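Local coordinates for putative regulator (Escherichia coli O6, PDB 3HFI), which is a putative transcriptional regulator whose UTRA domain, as in related GntR-type regulators, probably binds a small effector molecule to control DNA binding, at residues T25-T30 / E56-S60; K65-E70 / R119-D124; I75-P79 / E143-E147; V131-Q136 / F148-K154. The contacts are given in a common frame with arbitrary orientation. Residue numbers count along the deposited sequence, not the author numbering.

Contact 1 of 4, residues T25-T30 / E56-S60; sequences TTEVIT and ERLRS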
loop_
_atom_site.group_PDB
_atom_site.type_symbol
_atom_site.label_atom_id
_atom_site.label_comp_id
_atom_site.label_asym_id
_atom_site.label_seq_id
_atom_site.Cartn_x
_atom_site.Cartn_y
_atom_site.Cartn_z
ATOM N N THR A 25 1.240 4.008 17.182
ATOM C CA THR A 25 2.666 4.294 17.569
ATOM C C THR A 25 3.716 3.573 16.697
ATOM O O THR A 25 3.677 2.352 16.510
ATOM C CB THR A 25 2.977 3.858 19.038
ATOM O OG1 THR A 25 2.033 4.456 19.936
ATOM C CG2 THR A 25 4.421 4.242 19.473
ATOM N N THR A 26 4.685 4.336 16.217
ATOM C CA THR A 26 5.860 3.750 15.606
ATOM C C THR A 26 7.088 4.249 16.376
ATOM O O THR A 26 7.236 5.453 16.607
ATOM C CB THR A 26 5.907 4.026 14.092
ATOM O OG1 THR A 26 7.039 4.839 13.752
ATOM C CG2 THR A 26 4.612 4.673 13.618
ATOM N N GLU A 27 7.942 3.315 16.805
ATOM C CA GLU A 27 9.212 3.640 17.502
ATOM C C GLU A 27 10.448 3.157 16.720
ATOM O O GLU A 27 10.452 2.037 16.221
ATOM C CB GLU A 27 9.232 3.010 18.885
ATOM C CG GLU A 27 9.062 1.495 18.844
ATOM C CD GLU A 27 8.229 0.962 19.995
ATOM O OE1 GLU A 27 8.724 1.056 21.145
ATOM O OE2 GLU A 27 7.090 0.455 19.745
ATOM N N VAL A 28 11.479 3.996 16.616
ATOM C CA VAL A 28 12.717 3.608 15.952
ATOM C C VAL A 28 13.478 2.700 16.883
ATOM O O VAL A 28 13.680 3.039 18.021
ATOM C CB VAL A 28 13.567 4.833 15.511
ATOM C CG1 VAL A 28 14.915 4.392 14.969
ATOM C CG2 VAL A 28 12.846 5.605 14.383
ATOM N N ILE A 29 13.805 1.501 16.425
ATOM C CA ILE A 29 14.592 0.538 17.206
ATOM C C ILE A 29 16.066 0.834 16.940
ATOM O O ILE A 29 16.888 0.910 17.843
ATOM C CB ILE A 29 14.266 -0.909 16.755
ATOM C CG1 ILE A 29 12.841 -1.283 17.209
ATOM C CG2 ILE A 29 15.247 -1.881 17.319
ATOM C CD1 ILE A 29 12.227 -2.511 16.490
ATOM N N THR A 30 16.404 1.009 15.682
ATOM C CA THR A 30 17.784 1.193 15.317
ATOM C C THR A 30 17.905 1.847 13.977
ATOM O O THR A 30 16.975 1.817 13.149
ATOM C CB THR A 30 18.604 -0.151 15.394
ATOM O OG1 THR A 30 19.974 0.171 15.570
ATOM C CG2 THR A 30 18.467 -1.001 14.191
ATOM N N GLU A 56 15.148 0.690 11.321
ATOM C CA GLU A 56 14.247 -0.351 11.784
ATOM C C GLU A 56 13.241 0.260 12.752
ATOM O O GLU A 56 13.634 0.897 13.755
ATOM C CB GLU A 56 15.057 -1.444 12.491
ATOM C CG GLU A 56 14.335 -2.737 12.771
ATOM C CD GLU A 56 15.302 -3.800 13.399
ATOM O OE1 GLU A 56 16.209 -3.451 14.199
ATOM O OE2 GLU A 56 15.153 -4.999 13.073
ATOM N N ARG A 57 11.962 0.046 12.455
ATOM C CA ARG A 57 10.851 0.707 13.143
ATOM C C ARG A 57 9.795 -0.308 13.509
ATOM O O ARG A 57 9.496 -1.207 12.721
ATOM C CB ARG A 57 10.259 1.773 12.233
ATOM C CG ARG A 57 11.185 2.976 12.112
ATOM C CD ARG A 57 11.043 3.631 10.791
ATOM N NE ARG A 57 9.811 4.368 10.765
ATOM C CZ ARG A 57 8.844 4.244 9.855
ATOM N NH1 ARG A 57 8.897 3.412 8.811
ATOM N NH2 ARG A 57 7.777 4.996 9.996
ATOM N N LEU A 58 9.267 -0.182 14.727
ATOM C CA LEU A 58 8.292 -1.128 15.230
ATOM C C LEU A 58 7.011 -0.345 15.371
ATOM O O LEU A 58 6.967 0.677 16.052
ATOM C CB LEU A 58 8.727 -1.744 16.570
ATOM C CG LEU A 58 7.821 -2.836 17.158
ATOM C CD1 LEU A 58 7.953 -4.148 16.405
ATOM C CD2 LEU A 58 8.133 -3.052 18.623
ATOM N N ARG A 59 5.990 -0.787 14.667
ATOM C CA ARG A 59 4.740 -0.069 14.668
ATOM C C ARG A 59 3.789 -0.844 15.515
ATOM O O ARG A 59 3.594 -2.027 15.268
ATOM C CB ARG A 59 4.165 0.028 13.291
ATOM C CG ARG A 59 2.698 0.367 13.321
ATOM C CD ARG A 59 2.318 1.041 12.032
ATOM N NE ARG A 59 3.192 2.196 11.857
ATOM C CZ ARG A 59 3.500 2.742 10.690
ATOM N NH1 ARG A 59 3.010 2.252 9.550
ATOM N NH2 ARG A 59 4.314 3.789 10.655
ATOM N N SER A 60 3.215 -0.182 16.518
ATOM C CA SER A 60 2.178 -0.797 17.339
ATOM C C SER A 60 0.841 -0.051 17.202
ATOM O O SER A 60 0.767 1.188 17.086
ATOM C CB SER A 60 2.631 -0.954 18.798
ATOM O OG SER A 60 3.257 0.212 19.283
#
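This is antiparallel strand pairing, interrupted by a classic beta bulge, along the margin of the UTRA-domain sheet: 25-30 enters strand 26-35, one of the two edge strands of the sheet within this chain, and 56-60 ends its neighbour, strand 51-60. The strand axes approach to 4.5 Å with N-to-C directions 148° apart. In the regular part, E27 and L58 form a hydrogen-bonded pair, with E27 N to L58 O and L58 N to E27 O both 2.9 Å; T26-R59 and V28-R57 flank it as non-hydrogen-bonded pairs. T25 and S60 extend the ladder through S60 N to T25 O at 2.6 Å.

T26, V28, R57 and R59 share one face, where the beta-branched threonine and valine suit an extended backbone, and the long R57 reaches across to hydrogen bond N71 with NH1. E27, L58, T30 and E56 occupy the other face, which helix 117-123 partly covers: L58 touches L123, and E56 touches F122. I29, in the bulge, turns toward the partner strand, so its apolar CD1 lies 3.6 Å from L58 CB and its side chain also meets F122. The near-helical backbone of I29 (-87/-47) is what shifts the register by one residue. Consequently one carbonyl serves two amides: E56 O accepts from I29 N at 2.7 Å and, weakly, from T30 N at 3.4 Å, while E56 N donates to T30 O at 2.8 Å.

Contact 2 of 4, residues K65-E70 / R119-D124; sequences KAMLIE and RGHFLD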
loop_
_atom_site.group_PDB
_atom_site.type_symbol
_atom_site.label_atom_id
_atom_site.label_comp_id
_atom_site.label_asym_id
_atom_site.label_seq_id
_atom_site.Cartn_x
_atom_site.Cartn_y
_atom_site.Cartn_z
ATOM N N LYS A 65 1.743 -4.721 19.187
ATOM C CA LYS A 65 2.747 -4.613 18.112
ATOM C C LYS A 65 2.182 -5.174 16.808
ATOM O O LYS A 65 1.893 -6.372 16.717
ATOM C CB LYS A 65 4.035 -5.360 18.475
ATOM C CG LYS A 65 4.764 -4.810 19.700
ATOM C CD LYS A 65 5.721 -5.845 20.317
ATOM C CE LYS A 65 5.797 -5.720 21.859
ATOM N NZ LYS A 65 6.857 -4.731 22.265
ATOM N N ALA A 66 2.015 -4.286 15.823
ATOM C CA ALA A 66 1.462 -4.620 14.507
ATOM C C ALA A 66 2.551 -5.152 13.566
ATOM O O ALA A 66 2.463 -6.291 13.110
ATOM C CB ALA A 66 0.775 -3.396 13.873
ATOM N N MET A 67 3.578 -4.349 13.291
ATOM C CA MET A 67 4.527 -4.729 12.288
ATOM C C MET A 67 5.920 -4.190 12.550
ATOM O O MET A 67 6.095 -3.183 13.239
ATOM C CB MET A 67 4.049 -4.226 10.931
ATOM C CG MET A 67 3.882 -2.734 10.848
ATOM S SD MET A 67 2.885 -2.185 9.406
ATOM C CE MET A 67 1.276 -2.177 10.165
ATOM N N LEU A 68 6.899 -4.882 11.977
ATOM C CA LEU A 68 8.305 -4.480 11.992
ATOM C C LEU A 68 8.673 -4.009 10.587
ATOM O O LEU A 68 8.437 -4.710 9.617
ATOM C CB LEU A 68 9.161 -5.658 12.467
ATOM C CG LEU A 68 10.667 -5.470 12.579
ATOM C CD1 LEU A 68 11.055 -4.527 13.723
ATOM C CD2 LEU A 68 11.190 -6.869 12.795
ATOM N N ILE A 69 9.206 -2.793 10.488
ATOM C CA ILE A 69 9.521 -2.160 9.232
ATOM C C ILE A 69 11.008 -1.897 9.176
ATOM O O ILE A 69 11.566 -1.295 10.108
ATOM C CB ILE A 69 8.780 -0.823 9.071
ATOM C CG1 ILE A 69 7.280 -1.007 9.407
ATOM C CG2 ILE A 69 9.032 -0.267 7.640
ATOM C CD1 ILE A 69 6.456 0.274 9.362
ATOM N N GLU A 70 11.643 -2.331 8.090
ATOM C CA GLU A 70 13.056 -2.025 7.793
ATOM C C GLU A 70 13.100 -1.210 6.525
ATOM O O GLU A 70 12.790 -1.725 5.437
ATOM C CB GLU A 70 13.793 -3.323 7.588
ATOM C CG GLU A 70 13.762 -4.140 8.797
ATOM C CD GLU A 70 14.545 -5.395 8.598
ATOM O OE1 GLU A 70 13.956 -6.381 8.078
ATOM O OE2 GLU A 70 15.738 -5.391 8.998
ATOM N N ARG A 119 13.846 -10.951 14.781
ATOM C CA ARG A 119 12.603 -10.303 14.383
ATOM C C ARG A 119 11.469 -10.825 15.188
ATOM O O ARG A 119 10.578 -10.056 15.542
ATOM C CB ARG A 119 12.272 -10.596 12.937
ATOM C CG ARG A 119 13.094 -9.832 12.000
ATOM C CD ARG A 119 12.761 -10.260 10.651
ATOM N NE ARG A 119 13.594 -9.473 9.791
ATOM C CZ ARG A 119 14.541 -9.952 8.996
ATOM N NH1 ARG A 119 14.767 -11.270 8.894
ATOM N NH2 ARG A 119 15.235 -9.083 8.265
ATOM N N GLY A 120 11.489 -12.142 15.412
ATOM C CA GLY A 120 10.491 -12.814 16.237
ATOM C C GLY A 120 10.386 -12.074 17.537
ATOM O O GLY A 120 9.304 -11.708 17.949
ATOM N N HIS A 121 11.537 -11.795 18.145
ATOM C CA HIS A 121 11.580 -11.161 19.450
ATOM C C HIS A 121 10.935 -9.780 19.422
ATOM O O HIS A 121 10.212 -9.401 20.319
ATOM C CB HIS A 121 13.021 -11.150 20.023
ATOM C CG HIS A 121 13.315 -12.319 20.935
ATOM N ND1 HIS A 121 13.735 -13.554 20.471
ATOM C CD2 HIS A 121 13.215 -12.447 22.283
ATOM C CE1 HIS A 121 13.898 -14.381 21.492
ATOM N N PHE A 122 11.135 -9.042 18.363
ATOM C CA PHE A 122 10.485 -7.745 18.262
ATOM C C PHE A 122 8.958 -7.805 18.157
ATOM O O PHE A 122 8.284 -6.890 18.597
ATOM C CB PHE A 122 11.061 -6.979 17.075
ATOM C CG PHE A 122 12.491 -6.588 17.262
ATOM C CD1 PHE A 122 12.856 -5.748 18.297
ATOM C CD2 PHE A 122 13.473 -7.056 16.395
ATOM C CE1 PHE A 122 14.187 -5.380 18.485
ATOM C CE2 PHE A 122 14.809 -6.687 16.552
ATOM C CZ PHE A 122 15.174 -5.848 17.602
ATOM N N LEU A 123 8.420 -8.867 17.566
ATOM C CA LEU A 123 6.982 -8.983 17.332
ATOM C C LEU A 123 6.289 -10.005 18.248
ATOM O O LEU A 123 5.068 -10.177 18.207
ATOM C CB LEU A 123 6.752 -9.391 15.884
ATOM C CG LEU A 123 7.068 -8.322 14.849
ATOM C CD1 LEU A 123 7.017 -8.920 13.453
ATOM C CD2 LEU A 123 6.094 -7.185 14.979
ATOM N N ASP A 124 7.088 -10.675 19.066
ATOM C CA ASP A 124 6.644 -11.737 19.963
ATOM C C ASP A 124 6.413 -13.021 19.245
ATOM O O ASP A 124 6.579 -14.076 19.794
ATOM C CB ASP A 124 5.403 -11.345 20.717
ATOM C CG ASP A 124 5.632 -10.179 21.589
ATOM O OD1 ASP A 124 6.787 -9.936 21.940
ATOM O OD2 ASP A 124 4.669 -9.485 21.927
#
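L68, L123 and K65 give up the most surface where helix 119-123 packs on strand 65-70, an alpha/beta packing with the segment axes 8.8 Å apart. L68 points at the helix and is the centre of the contact: its CD2 lies 3.6 Å from R119 CG, its CD1 4.2 Å from F122 CB, and its CB 4.0 Å from L123 CD1. A leucine fits because its branched end can meet successive parts of a helix surface. L123 answers by reaching to the strand backbone, with CD2 3.9 Å from L68 N and also 3.9 Å from M67 C, next to the classic beta bulge that A66 and M67 form opposite R59. K65 contributes its aliphatic length at the border, where CD comes within 3.3 Å of F122 O near the helix C-terminus. Beyond L68, a salt bridge closes the far end, R119 NH2 to E70 OE1 at 3.0 Å; the buried carboxylate also accepts from W152 NE1 and hydrogen bonds Y54 OH. The helix thus covers one face of the sheet across several strands: F122 reaches I29 of strand 26-35, L123 touches L58 of strand 51-60, and R119 and L123 both rest on W152 of strand 144-153.

Contact 3 of 4, residues I75-P79 / E143-E147; sequences IELCP and ELPVE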
loop_
_atom_site.group_PDB
_atom_site.type_symbol
_atom_site.label_atom_id
_atom_site.label_comp_id
_atom_site.label_asym_id
_atom_site.label_seq_id
_atom_site.Cartn_x
_atom_site.Cartn_y
_atom_site.Cartn_z
ATOM N N ILE A 75 19.965 8.306 0.503
ATOM C CA ILE A 75 20.176 9.577 1.187
ATOM C C ILE A 75 20.661 10.709 0.264
ATOM O O ILE A 75 20.469 11.891 0.566
ATOM C CB ILE A 75 21.101 9.393 2.420
ATOM C CG1 ILE A 75 22.450 8.808 2.075
ATOM C CG2 ILE A 75 20.508 8.420 3.395
ATOM C CD1 ILE A 75 23.052 8.073 3.327
ATOM N N GLU A 76 21.203 10.355 -0.901
ATOM C CA GLU A 76 21.627 11.377 -1.885
ATOM C C GLU A 76 20.476 12.263 -2.334
ATOM O O GLU A 76 20.680 13.403 -2.689
ATOM C CB GLU A 76 22.236 10.723 -3.106
ATOM C CG GLU A 76 23.249 9.570 -2.794
ATOM C CD GLU A 76 24.298 9.933 -1.757
ATOM O OE1 GLU A 76 24.804 11.099 -1.774
ATOM O OE2 GLU A 76 24.645 9.033 -0.923
ATOM N N LEU A 77 19.258 11.744 -2.266
ATOM C CA LEU A 77 18.079 12.473 -2.697
ATOM C C LEU A 77 17.449 13.351 -1.608
ATOM O O LEU A 77 16.606 14.188 -1.932
ATOM C CB LEU A 77 17.028 11.437 -3.194
ATOM C CG LEU A 77 17.438 10.710 -4.480
ATOM C CD1 LEU A 77 16.423 9.581 -4.904
ATOM C CD2 LEU A 77 17.611 11.862 -5.608
ATOM N N CYS A 78 17.808 13.118 -0.333
ATOM C CA CYS A 78 17.312 13.890 0.809
ATOM C C CYS A 78 18.453 14.246 1.730
ATOM O O CYS A 78 18.682 13.577 2.773
ATOM C CB CYS A 78 16.204 13.209 1.615
ATOM S SG CYS A 78 15.922 11.513 1.302
ATOM N N PRO A 79 19.161 15.324 1.343
ATOM C CA PRO A 79 20.117 16.051 2.174
ATOM C C PRO A 79 19.492 16.313 3.537
ATOM O O PRO A 79 18.415 16.942 3.600
ATOM C CB PRO A 79 20.364 17.355 1.393
ATOM C CG PRO A 79 20.006 17.012 -0.053
ATOM C CD PRO A 79 18.883 16.040 0.073
ATOM N N GLU A 143 11.214 6.853 -12.742
ATOM C CA GLU A 143 12.599 6.451 -12.889
ATOM C C GLU A 143 13.491 6.731 -11.693
ATOM O O GLU A 143 14.671 6.533 -11.778
ATOM C CB GLU A 143 13.214 7.196 -14.086
ATOM C CG GLU A 143 12.589 6.817 -15.437
ATOM C CD GLU A 143 11.687 7.917 -16.032
ATOM O OE1 GLU A 143 12.252 8.962 -16.458
ATOM O OE2 GLU A 143 10.440 7.738 -16.117
ATOM N N LEU A 144 12.929 7.183 -10.586
ATOM C CA LEU A 144 13.692 7.576 -9.424
ATOM C C LEU A 144 13.108 6.980 -8.128
ATOM O O LEU A 144 12.316 7.617 -7.440
ATOM C CB LEU A 144 13.690 9.097 -9.360
ATOM C CG LEU A 144 14.577 9.879 -8.421
ATOM C CD1 LEU A 144 16.063 9.501 -8.652
ATOM C CD2 LEU A 144 14.312 11.393 -8.749
ATOM N N PRO A 145 13.521 5.757 -7.766
ATOM C CA PRO A 145 13.226 5.192 -6.469
ATOM C C PRO A 145 13.901 5.982 -5.360
ATOM O O PRO A 145 14.913 6.640 -5.604
ATOM C CB PRO A 145 13.815 3.754 -6.559
ATOM C CG PRO A 145 14.098 3.540 -7.944
ATOM C CD PRO A 145 14.422 4.882 -8.513
ATOM N N VAL A 146 13.292 6.007 -4.176
ATOM C CA VAL A 146 13.888 6.682 -3.026
ATOM C C VAL A 146 14.034 5.753 -1.817
ATOM O O VAL A 146 14.940 5.943 -1.000
ATOM C CB VAL A 146 13.150 7.946 -2.617
ATOM C CG1 VAL A 146 11.680 7.684 -2.186
ATOM C CG2 VAL A 146 13.931 8.668 -1.469
ATOM N N GLU A 147 13.175 4.738 -1.702
ATOM C CA GLU A 147 13.163 3.922 -0.490
ATOM C C GLU A 147 12.711 2.538 -0.815
ATOM O O GLU A 147 11.857 2.372 -1.694
ATOM C CB GLU A 147 12.257 4.542 0.584
ATOM C CG GLU A 147 12.309 3.878 1.973
ATOM C CD GLU A 147 11.347 2.723 2.145
ATOM O OE1 GLU A 147 10.245 2.752 1.544
ATOM O OE2 GLU A 147 11.652 1.792 2.908
#
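A short 3-10 turn, 75-77, faces the start of strand 144-153 without pairing with it. The turn is closed by C78 N to I75 O at 3.1 Å. Opposite, the strand is irregular: V146 has a near-helical psi (-125/-28), and V146 and E147 both face V138 in a classic beta bulge. Just before the turn, a backbone hydrogen bond between N74 and V146 ties the chain to the strand. Within the two segments, however, even the nearest CA atoms, those of L77 and V146, stay 7.2 Å apart, so side chains bridge the gap.

L77 does most of this work. Directed at the strand, its CD1 lies 3.8 Å from L144 CD1, 3.4 Å from P145 O and 4.3 Å from V146 CB; an extended, branched leucine is well suited to span such a distance. P145 turns its ring away, against L137 and F139 of strand 130-139. C78 adds a lighter touch, SG to V146 CG2 at 4.4 Å, and both residues also meet helix 91-99, C78 at L98 and V146 at I95. No hydrogen bond crosses between the two segments themselves, so their mutual cohesion rests on small, non-directional apolar packing that buries only 177 Å².

Contact 4 of 4, residues V131-Q136 / F148-K154; sequences VLHLEQ and FGNVWLK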
loop_
_atom_site.group_PDB
_atom_site.type_symbol
_atom_site.label_atom_id
_atom_site.label_comp_id
_atom_site.label_asym_id
_atom_site.label_seq_id
_atom_site.Cartn_x
_atom_site.Cartn_y
_atom_site.Cartn_z
ATOM N N VAL A 131 4.893 -15.307 8.942
ATOM C CA VAL A 131 4.360 -13.960 8.913
ATOM C C VAL A 131 4.188 -13.544 7.463
ATOM O O VAL A 131 4.762 -14.169 6.560
ATOM C CB VAL A 131 5.286 -13.008 9.649
ATOM C CG1 VAL A 131 5.369 -13.419 11.091
ATOM C CG2 VAL A 131 6.665 -13.012 9.017
ATOM N N LEU A 132 3.385 -12.506 7.234
ATOM C CA LEU A 132 3.320 -11.914 5.913
ATOM C C LEU A 132 4.526 -11.006 5.760
ATOM O O LEU A 132 4.801 -10.125 6.588
ATOM C CB LEU A 132 2.015 -11.143 5.669
ATOM C CG LEU A 132 1.952 -10.479 4.272
ATOM C CD1 LEU A 132 1.556 -11.521 3.185
ATOM C CD2 LEU A 132 0.982 -9.308 4.259
ATOM N N HIS A 133 5.259 -11.236 4.688
ATOM C CA HIS A 133 6.385 -10.395 4.369
ATOM C C HIS A 133 6.027 -9.565 3.127
ATOM O O HIS A 133 5.546 -10.093 2.132
ATOM C CB HIS A 133 7.615 -11.231 4.106
ATOM C CG HIS A 133 8.774 -10.447 3.611
ATOM N ND1 HIS A 133 9.419 -9.506 4.394
ATOM C CD2 HIS A 133 9.457 -10.500 2.451
ATOM C CE1 HIS A 133 10.416 -8.977 3.717
ATOM N NE2 HIS A 133 10.472 -9.566 2.540
ATOM N N LEU A 134 6.285 -8.280 3.210
ATOM C CA LEU A 134 6.113 -7.364 2.103
ATOM C C LEU A 134 7.436 -6.718 1.760
ATOM O O LEU A 134 8.188 -6.325 2.668
ATOM C CB LEU A 134 5.143 -6.334 2.571
ATOM C CG LEU A 134 4.676 -5.236 1.694
ATOM C CD1 LEU A 134 3.194 -5.521 1.698
ATOM C CD2 LEU A 134 4.971 -3.883 2.320
ATOM N N GLU A 135 7.774 -6.662 0.466
ATOM C CA GLU A 135 8.835 -5.748 -0.010
ATOM C C GLU A 135 8.135 -4.627 -0.727
ATOM O O GLU A 135 7.326 -4.890 -1.592
ATOM C CB GLU A 135 9.763 -6.380 -1.040
ATOM C CG GLU A 135 10.645 -7.468 -0.573
ATOM C CD GLU A 135 11.506 -8.019 -1.729
ATOM O OE1 GLU A 135 11.030 -8.102 -2.870
ATOM O OE2 GLU A 135 12.650 -8.350 -1.527
ATOM N N GLN A 136 8.502 -3.391 -0.447
ATOM C CA GLN A 136 7.867 -2.262 -1.056
ATOM C C GLN A 136 8.905 -1.296 -1.563
ATOM O O GLN A 136 9.831 -0.917 -0.831
ATOM C CB GLN A 136 7.040 -1.539 -0.015
ATOM C CG GLN A 136 6.280 -0.345 -0.617
ATOM C CD GLN A 136 5.474 0.382 0.387
ATOM O OE1 GLN A 136 6.033 0.963 1.362
ATOM N NE2 GLN A 136 4.125 0.359 0.200
ATOM N N PHE A 148 13.316 1.551 -0.136
ATOM C CA PHE A 148 13.049 0.111 -0.315
ATOM C C PHE A 148 12.846 -0.468 1.076
ATOM O O PHE A 148 13.781 -0.492 1.898
ATOM C CB PHE A 148 14.220 -0.611 -1.029
ATOM C CG PHE A 148 14.002 -2.073 -1.201
ATOM C CD1 PHE A 148 12.927 -2.539 -1.941
ATOM C CD2 PHE A 148 14.836 -2.991 -0.606
ATOM C CE1 PHE A 148 12.691 -3.866 -2.082
ATOM C CE2 PHE A 148 14.586 -4.375 -0.739
ATOM C CZ PHE A 148 13.565 -4.788 -1.480
ATOM N N GLY A 149 11.611 -0.865 1.355
ATOM C CA GLY A 149 11.200 -1.342 2.659
ATOM C C GLY A 149 10.853 -2.807 2.669
ATOM O O GLY A 149 10.316 -3.347 1.692
ATOM N N ASN A 150 11.176 -3.444 3.780
ATOM C CA ASN A 150 10.783 -4.802 4.078
ATOM C C ASN A 150 9.913 -4.751 5.307
ATOM O O ASN A 150 10.343 -4.192 6.333
ATOM C CB ASN A 150 11.996 -5.641 4.417
ATOM C CG ASN A 150 12.709 -6.134 3.191
ATOM O OD1 ASN A 150 12.514 -7.258 2.793
ATOM N ND2 ASN A 150 13.518 -5.292 2.569
ATOM N N VAL A 151 8.711 -5.329 5.224
ATOM C CA VAL A 151 7.733 -5.219 6.305
ATOM C C VAL A 151 7.348 -6.614 6.755
ATOM O O VAL A 151 7.091 -7.478 5.924
ATOM C CB VAL A 151 6.495 -4.440 5.865
ATOM C CG1 VAL A 151 5.528 -4.318 6.984
ATOM C CG2 VAL A 151 6.895 -3.044 5.387
ATOM N N TRP A 152 7.280 -6.802 8.069
ATOM C CA TRP A 152 6.972 -8.077 8.683
ATOM C C TRP A 152 5.687 -7.883 9.439
ATOM O O TRP A 152 5.661 -7.168 10.445
ATOM C CB TRP A 152 8.083 -8.473 9.621
ATOM C CG TRP A 152 9.362 -8.406 8.933
ATOM C CD1 TRP A 152 10.198 -7.312 8.804
ATOM C CD2 TRP A 152 9.947 -9.449 8.207
ATOM N NE1 TRP A 152 11.280 -7.628 8.030
ATOM C CE2 TRP A 152 11.163 -8.944 7.653
ATOM C CE3 TRP A 152 9.577 -10.769 7.955
ATOM C CZ2 TRP A 152 12.001 -9.730 6.870
ATOM C CZ3 TRP A 152 10.405 -11.549 7.197
ATOM C CH2 TRP A 152 11.617 -11.034 6.667
ATOM N N LEU A 153 4.629 -8.508 8.932
ATOM C CA LEU A 153 3.284 -8.118 9.295
ATOM C C LEU A 153 2.932 -9.407 9.941
ATOM O O LEU A 153 3.135 -10.403 9.311
ATOM C CB LEU A 153 2.277 -8.361 8.185
ATOM C CG LEU A 153 1.847 -7.132 7.396
ATOM C CD1 LEU A 153 2.936 -6.700 6.466
ATOM C CD2 LEU A 153 0.585 -7.504 6.613
ATOM N N LYS A 154 2.439 -9.443 11.167
ATOM C CA LYS A 154 2.184 -10.776 11.775
ATOM C C LYS A 154 0.685 -11.063 11.679
ATOM O O LYS A 154 0.219 -12.106 12.130
ATOM C CB LYS A 154 2.411 -9.864 13.015
ATOM C CG LYS A 154 1.861 -10.341 14.345
ATOM C CD LYS A 154 2.103 -9.256 15.403
ATOM C CE LYS A 154 1.360 -9.529 16.722
ATOM N NZ LYS A 154 2.255 -9.933 17.862
#
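F148 opens the second segment with its CA 3.4 Å from Q136 O, a CA-H...O contact. Its ring, touching V40 and K43 of helix 38-44, presents CZ edge-on 3.7 Å from E135 OE2, an oxygen that also hydrogen bonds Y39. At G149 the backbone forms a hydrogen-bonded pair with Q136, with G149 N to Q136 O and Q136 N to G149 O both 2.8 Å. Having no side chain, the glycine adds nothing to the face where Q136 uses its amide to bond Y159 and G161 of the second subunit. N150 pairs with E135 without hydrogen bonds, its CA 3.3 Å from L134 O. Between 131-136 and 148-153, part of the beta hairpin 130-139/144-153, the antiparallel register runs unbroken and side chains alternate between the faces. V151 pairs with L134, donating to L134 O at 2.8 Å and accepting from L134 N at 2.9 Å; the compact valine packs its CG2 3.7 Å from L134 CD2. W152 returns to the other face beside H133, ring centroids 4.2 Å apart and planes inclined at 36°, with V131 CG2 at the indole edge, 3.8 Å from CE3; its NE1 bonds buried E70. L153 pairs with L132 through L153 N to L132 O at 2.9 Å and L132 N to L153 O at 3.0 Å. K154 leaves the strand, its long chain carrying NZ to L123 O.

Overall arrangement
Contacts 1, 2 and 4 form a continuous band across one sheet. The centres of contacts 1 and 2 are about 9 Å apart, and probable hydrogen bonds such as R57 N to I69 O, 2.7 Å, join them. The centres of contacts 2 and 4 are about 10 Å apart, linked likewise by L68 O to W152 N, 2.8 Å. Strand 65-73 therefore mediates between contacts 1 and 4, which do not touch although their centres are only about 14 Å apart. Contact 3 lies across the chain's centre from all three, its centre about 22, 26 and 20 Å from the centres of contacts 1, 2 and 4, yet it shares strand 144-153 with contact 4. Contact 4 also reaches the second subunit, through Q136 and V151.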